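PDB 3VIU: phosphoribosylformylglycinamidine synthase 2 from Thermus thermophilus, which belongs to the PurM-like (AIR synthase related) family and binds adenosine-5'-diphosphate and magnesium, its single chain holding two copies of the N- and C-terminal domain pair. Local coordinates for residues A53-P65 with L508-S521. Sequence-based numbering, arbitrary orientation.
Sequences ALPKEGEAVLQGP and LKEASEALGVPVVS. With ADP (adenosine-5'-diphosphate), chain B.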
loop_
_atom_site.group_PDB
_atom_site.type_symbol
_atom_site.label_atom_id
_atom_site.label_comp_id
_atom_site.label_asym_id
_atom_site.label_seq_id
_atom_site.Cartn_x
_atom_site.Cartn_y
_atom_site.Cartn_z
ATOM N N ALA A 53 6.939 9.413 15.700
ATOM C CA ALA A 53 7.557 8.255 16.334
ATOM C C ALA A 53 8.129 7.194 15.396
ATOM O O ALA A 53 8.986 6.413 15.807
ATOM C CB ALA A 53 6.560 7.603 17.288
ATOM N N LEU A 54 7.664 7.153 14.150
ATOM C CA LEU A 54 8.150 6.154 13.198
ATOM C C LEU A 54 9.595 6.373 12.750
ATOM O O LEU A 54 9.934 7.424 12.219
ATOM C CB LEU A 54 7.233 6.107 11.972
ATOM C CG LEU A 54 5.786 5.656 12.232
ATOM C CD1 LEU A 54 4.966 5.785 10.962
ATOM C CD2 LEU A 54 5.768 4.215 12.731
ATOM N N PRO A 55 10.472 5.377 12.972
ATOM C CA PRO A 55 11.895 5.429 12.599
ATOM C C PRO A 55 12.072 5.652 11.087
ATOM O O PRO A 55 11.421 4.982 10.296
ATOM C CB PRO A 55 12.407 4.062 13.034
ATOM C CG PRO A 55 11.537 3.732 14.190
ATOM C CD PRO A 55 10.176 4.137 13.708
ATOM N N LYS A 56 12.963 6.567 10.695
ATOM C CA LYS A 56 13.177 6.872 9.275
ATOM C C LYS A 56 14.561 6.530 8.713
ATOM O O LYS A 56 14.727 6.458 7.500
ATOM C CB LYS A 56 12.929 8.361 9.005
ATOM C CG LYS A 56 12.038 9.076 10.009
ATOM C CD LYS A 56 10.573 9.123 9.588
ATOM C CE LYS A 56 9.755 9.980 10.571
ATOM N NZ LYS A 56 8.295 10.078 10.230
ATOM N N GLU A 57 15.549 6.341 9.582
ATOM C CA GLU A 57 16.909 6.042 9.135
ATOM C C GLU A 57 17.084 4.635 8.570
ATOM O O GLU A 57 16.512 3.672 9.078
ATOM C CB GLU A 57 17.903 6.254 10.286
ATOM C CG GLU A 57 17.872 7.660 10.902
ATOM C CD GLU A 57 18.846 7.824 12.073
ATOM O OE1 GLU A 57 18.789 6.994 13.012
ATOM O OE2 GLU A 57 19.663 8.780 12.058
ATOM N N GLY A 58 17.889 4.531 7.515
ATOM C CA GLY A 58 18.149 3.252 6.872
ATOM C C GLY A 58 19.216 3.386 5.801
ATOM O O GLY A 58 19.272 4.399 5.109
ATOM N N GLU A 59 20.055 2.363 5.657
ATOM C CA GLU A 59 21.145 2.374 4.681
ATOM C C GLU A 59 20.706 2.684 3.251
ATOM O O GLU A 59 21.372 3.436 2.539
ATOM C CB GLU A 59 21.877 1.025 4.676
ATOM C CG GLU A 59 22.341 0.528 6.043
ATOM C CD GLU A 59 23.396 1.423 6.690
ATOM O OE1 GLU A 59 24.471 1.625 6.073
ATOM O OE2 GLU A 59 23.151 1.914 7.818
ATOM N N ALA A 60 19.587 2.109 2.831
ATOM C CA ALA A 60 19.101 2.304 1.470
ATOM C C ALA A 60 18.192 3.499 1.223
ATOM O O ALA A 60 17.750 3.703 0.095
ATOM C CB ALA A 60 18.403 1.039 0.997
ATOM N N VAL A 61 17.905 4.291 2.249
ATOM C CA VAL A 61 17.012 5.437 2.064
ATOM C C VAL A 61 17.663 6.599 1.325
ATOM O O VAL A 61 18.735 7.062 1.703
ATOM C CB VAL A 61 16.474 5.965 3.416
ATOM C CG1 VAL A 61 15.582 7.171 3.178
ATOM C CG2 VAL A 61 15.692 4.873 4.136
ATOM N N LEU A 62 17.011 7.068 0.266
ATOM C CA LEU A 62 17.524 8.200 -0.507
ATOM C C LEU A 62 16.585 9.375 -0.296
ATOM O O LEU A 62 16.994 10.533 -0.385
ATOM C CB LEU A 62 17.591 7.876 -2.004
ATOM C CG LEU A 62 18.506 6.747 -2.479
ATOM C CD1 LEU A 62 18.421 6.639 -3.989
ATOM C CD2 LEU A 62 19.936 7.009 -2.043
ATOM N N GLN A 63 15.324 9.051 -0.012
ATOM C CA GLN A 63 14.276 10.042 0.213
ATOM C C GLN A 63 13.183 9.463 1.104
ATOM O O GLN A 63 12.576 8.448 0.763
ATOM C CB GLN A 63 13.665 10.459 -1.124
ATOM C CG GLN A 63 12.780 11.680 -1.038
ATOM C CD GLN A 63 13.470 12.815 -0.318
ATOM O OE1 GLN A 63 13.404 12.917 0.910
ATOM N NE2 GLN A 63 14.161 13.665 -1.074
ATOM N N GLY A 64 12.938 10.110 2.241
ATOM C CA GLY A 64 11.914 9.647 3.161
ATOM C C GLY A 64 10.664 10.513 3.120
ATOM O O GLY A 64 10.436 11.219 2.136
ATOM N N PRO A 65 9.825 10.482 4.172
ATOM C CA PRO A 65 8.606 11.292 4.191
ATOM C C PRO A 65 8.918 12.769 3.966
ATOM O O PRO A 65 9.905 13.290 4.488
ATOM C CB PRO A 65 8.037 11.028 5.585
ATOM C CG PRO A 65 8.497 9.637 5.875
ATOM C CD PRO A 65 9.931 9.673 5.399
ATOM N N LEU A 508 3.597 -0.228 14.346
ATOM C CA LEU A 508 4.556 -0.087 13.252
ATOM C C LEU A 508 5.951 0.265 13.777
ATOM O O LEU A 508 6.952 -0.331 13.378
ATOM C CB LEU A 508 4.074 0.995 12.288
ATOM C CG LEU A 508 3.286 0.578 11.033
ATOM C CD1 LEU A 508 2.609 -0.768 11.224
ATOM C CD2 LEU A 508 2.274 1.661 10.704
ATOM N N LYS A 509 6.001 1.236 14.678
ATOM C CA LYS A 509 7.251 1.674 15.270
ATOM C C LYS A 509 8.009 0.479 15.832
ATOM O O LYS A 509 9.183 0.253 15.519
ATOM C CB LYS A 509 6.961 2.670 16.392
ATOM C CG LYS A 509 8.157 3.025 17.257
ATOM C CD LYS A 509 7.704 3.723 18.529
ATOM C CE LYS A 509 8.889 4.170 19.384
ATOM N NZ LYS A 509 9.833 3.064 19.736
ATOM N N GLU A 510 7.313 -0.295 16.653
ATOM C CA GLU A 510 7.902 -1.456 17.295
ATOM C C GLU A 510 8.398 -2.511 16.313
ATOM O O GLU A 510 9.485 -3.054 16.492
ATOM C CB GLU A 510 6.897 -2.055 18.271
ATOM C CG GLU A 510 7.440 -3.183 19.115
ATOM C CD GLU A 510 6.560 -3.459 20.321
ATOM O OE1 GLU A 510 6.794 -4.481 21.003
ATOM O OE2 GLU A 510 5.639 -2.647 20.589
ATOM N N ALA A 511 7.614 -2.797 15.277
ATOM C CA ALA A 511 8.018 -3.787 14.282
ATOM C C ALA A 511 9.165 -3.225 13.449
ATOM O O ALA A 511 10.113 -3.929 13.109
ATOM C CB ALA A 511 6.844 -4.141 13.380
ATOM N N SER A 512 9.067 -1.943 13.130
ATOM C CA SER A 512 10.078 -1.269 12.336
ATOM C C SER A 512 11.435 -1.274 13.023
ATOM O O SER A 512 12.457 -1.558 12.395
ATOM C CB SER A 512 9.646 0.172 12.069
ATOM O OG SER A 512 10.650 0.877 11.370
ATOM N N GLU A 513 11.443 -0.953 14.314
ATOM C CA GLU A 513 12.682 -0.904 15.071
ATOM C C GLU A 513 13.319 -2.282 15.192
ATOM O O GLU A 513 14.525 -2.444 15.002
ATOM C CB GLU A 513 12.419 -0.324 16.458
ATOM C CG GLU A 513 13.675 -0.059 17.265
ATOM C CD GLU A 513 13.382 0.598 18.610
ATOM O OE1 GLU A 513 14.345 0.837 19.381
ATOM O OE2 GLU A 513 12.194 0.877 18.892
ATOM N N ALA A 514 12.502 -3.284 15.484
ATOM C CA ALA A 514 13.020 -4.633 15.640
ATOM C C ALA A 514 13.591 -5.229 14.357
ATOM O O ALA A 514 14.651 -5.851 14.386
ATOM C CB ALA A 514 11.944 -5.534 16.196
ATOM N N LEU A 515 12.894 -5.041 13.237
ATOM C CA LEU A 515 13.343 -5.588 11.956
ATOM C C LEU A 515 14.342 -4.701 11.218
ATOM O O LEU A 515 14.924 -5.113 10.215
ATOM C CB LEU A 515 12.147 -5.847 11.041
ATOM C CG LEU A 515 11.093 -6.835 11.525
ATOM C CD1 LEU A 515 9.919 -6.836 10.553
ATOM C CD2 LEU A 515 11.705 -8.222 11.645
ATOM N N GLY A 516 14.546 -3.485 11.705
ATOM C CA GLY A 516 15.475 -2.595 11.037
ATOM C C GLY A 516 15.007 -2.252 9.635
ATOM O O GLY A 516 15.767 -2.353 8.673
ATOM N N VAL A 517 13.741 -1.866 9.523
ATOM C CA VAL A 517 13.147 -1.473 8.249
ATOM C C VAL A 517 12.412 -0.162 8.516
ATOM O O VAL A 517 11.432 -0.141 9.253
ATOM C CB VAL A 517 12.128 -2.521 7.751
ATOM C CG1 VAL A 517 11.543 -2.081 6.423
ATOM C CG2 VAL A 517 12.795 -3.879 7.620
ATOM N N PRO A 518 12.879 0.946 7.922
ATOM C CA PRO A 518 12.274 2.275 8.100
ATOM C C PRO A 518 11.153 2.678 7.136
ATOM O O PRO A 518 11.045 2.126 6.041
ATOM C CB PRO A 518 13.475 3.197 7.962
ATOM C CG PRO A 518 14.237 2.526 6.839
ATOM C CD PRO A 518 14.170 1.048 7.215
ATOM N N VAL A 519 10.326 3.640 7.563
ATOM C CA VAL A 519 9.242 4.186 6.734
ATOM C C VAL A 519 9.888 5.128 5.745
ATOM O O VAL A 519 10.863 5.800 6.060
ATOM C CB VAL A 519 8.257 5.113 7.482
ATOM C CG1 VAL A 519 6.856 4.547 7.409
ATOM C CG2 VAL A 519 8.727 5.381 8.889
ATOM N N VAL A 520 9.307 5.229 4.566
ATOM C CA VAL A 520 9.865 6.105 3.567
ATOM C C VAL A 520 8.747 6.978 2.996
ATOM O O VAL A 520 8.994 8.020 2.383
ATOM C CB VAL A 520 10.564 5.255 2.490
ATOM C CG1 VAL A 520 9.560 4.727 1.488
ATOM C CG2 VAL A 520 11.667 6.043 1.859
ATOM N N SER A 521 7.510 6.549 3.227
ATOM C CA SER A 521 6.335 7.272 2.762
ATOM C C SER A 521 5.094 6.562 3.261
ATOM O O SER A 521 5.180 5.503 3.896
ATOM C CB SER A 521 6.295 7.334 1.233
ATOM O OG SER A 521 6.063 6.054 0.677
HETATM P PB ADP B . -0.444 13.387 -1.889
HETATM O O1B ADP B . -1.605 14.225 -1.476
HETATM O O2B ADP B . -0.946 11.883 -2.167
HETATM O O3B ADP B . 0.229 14.053 -3.284
HETATM P PA ADP B . 0.074 13.642 0.778
HETATM O O1A ADP B . 0.048 15.107 1.040
HETATM O O2A ADP B . -1.436 13.064 0.888
HETATM O O3A ADP B . 0.700 13.362 -0.714
HETATM O "O5'" ADP B . 0.984 12.842 1.875
HETATM C "C5'" ADP B . 1.647 13.789 2.735
HETATM C "C4'" ADP B . 3.146 13.446 2.979
HETATM O "O4'" ADP B . 3.330 12.796 4.278
HETATM C "C3'" ADP B . 3.759 12.474 1.938
HETATM O "O3'" ADP B . 5.145 12.789 1.746
HETATM C "C2'" ADP B . 3.546 11.100 2.573
HETATM O "O2'" ADP B . 4.474 10.127 2.086
HETATM C "C1'" ADP B . 3.695 11.386 4.070
HETATM N N9 ADP B . 2.843 10.501 4.877
HETATM C C8 ADP B . 1.491 10.609 5.048
HETATM N N7 ADP B . 1.053 9.663 5.828
HETATM C C5 ADP B . 2.087 8.885 6.209
HETATM C C6 ADP B . 2.229 7.736 7.030
HETATM N N6 ADP B . 1.127 7.175 7.650
HETATM N N1 ADP B . 3.460 7.203 7.193
HETATM C C2 ADP B . 4.542 7.732 6.600
HETATM N N3 ADP B . 4.450 8.812 5.821
HETATM C C4 ADP B . 3.260 9.412 5.602
HETATM O O HOH W 1 13.012 7.562 5.441
#
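Leu54 reaches from segment 53-65 to both the strand and the helix of 508-521. Its CB rests 3.5 Å from CG2 of Val519. Chi1 of -64° sets CG beside the backbone N, and with CD1 extended away from CA (chi2 175°) it is CD2 that meets the helix, 3.7 Å from CB of Leu508 and close to the backbone N of Lys509; beyond these two segments the side chain also touches Tyr483. Next to it, the ring of Pro55 lies over the helix flank at Lys509 and Ser512, and the backbone carbonyl of Pro55 accepts the one direct hydrogen bond between the segments: Val519 N to Pro55 O, 3.2 Å and nearly straight (161°). A water donates to both Lys56 O and Val519 O, extending this link. Pro518 turns its ring into the bend of the loop, where CB lies 3.3 Å from Glu57 O and CG meets CG2 of Val61 at 3.9 Å. Farther along, CD of Pro65 covers the Val520 carbonyl, 3.6 Å from its O. CG1 of Val519 is 4.0 Å from C2 of ADP; Ser521, an ADP-pocket residue, hydrogen-bonds through OG to Phe82 O and Thr484 OG1. The loop before strand 61-63, itself the edge of the N-terminal sheet, thus crosses the junction of helix 495-515 with edge strand 519-525, which pairs with 479-488, joining the two PurM-like halves beside the ADP pocket.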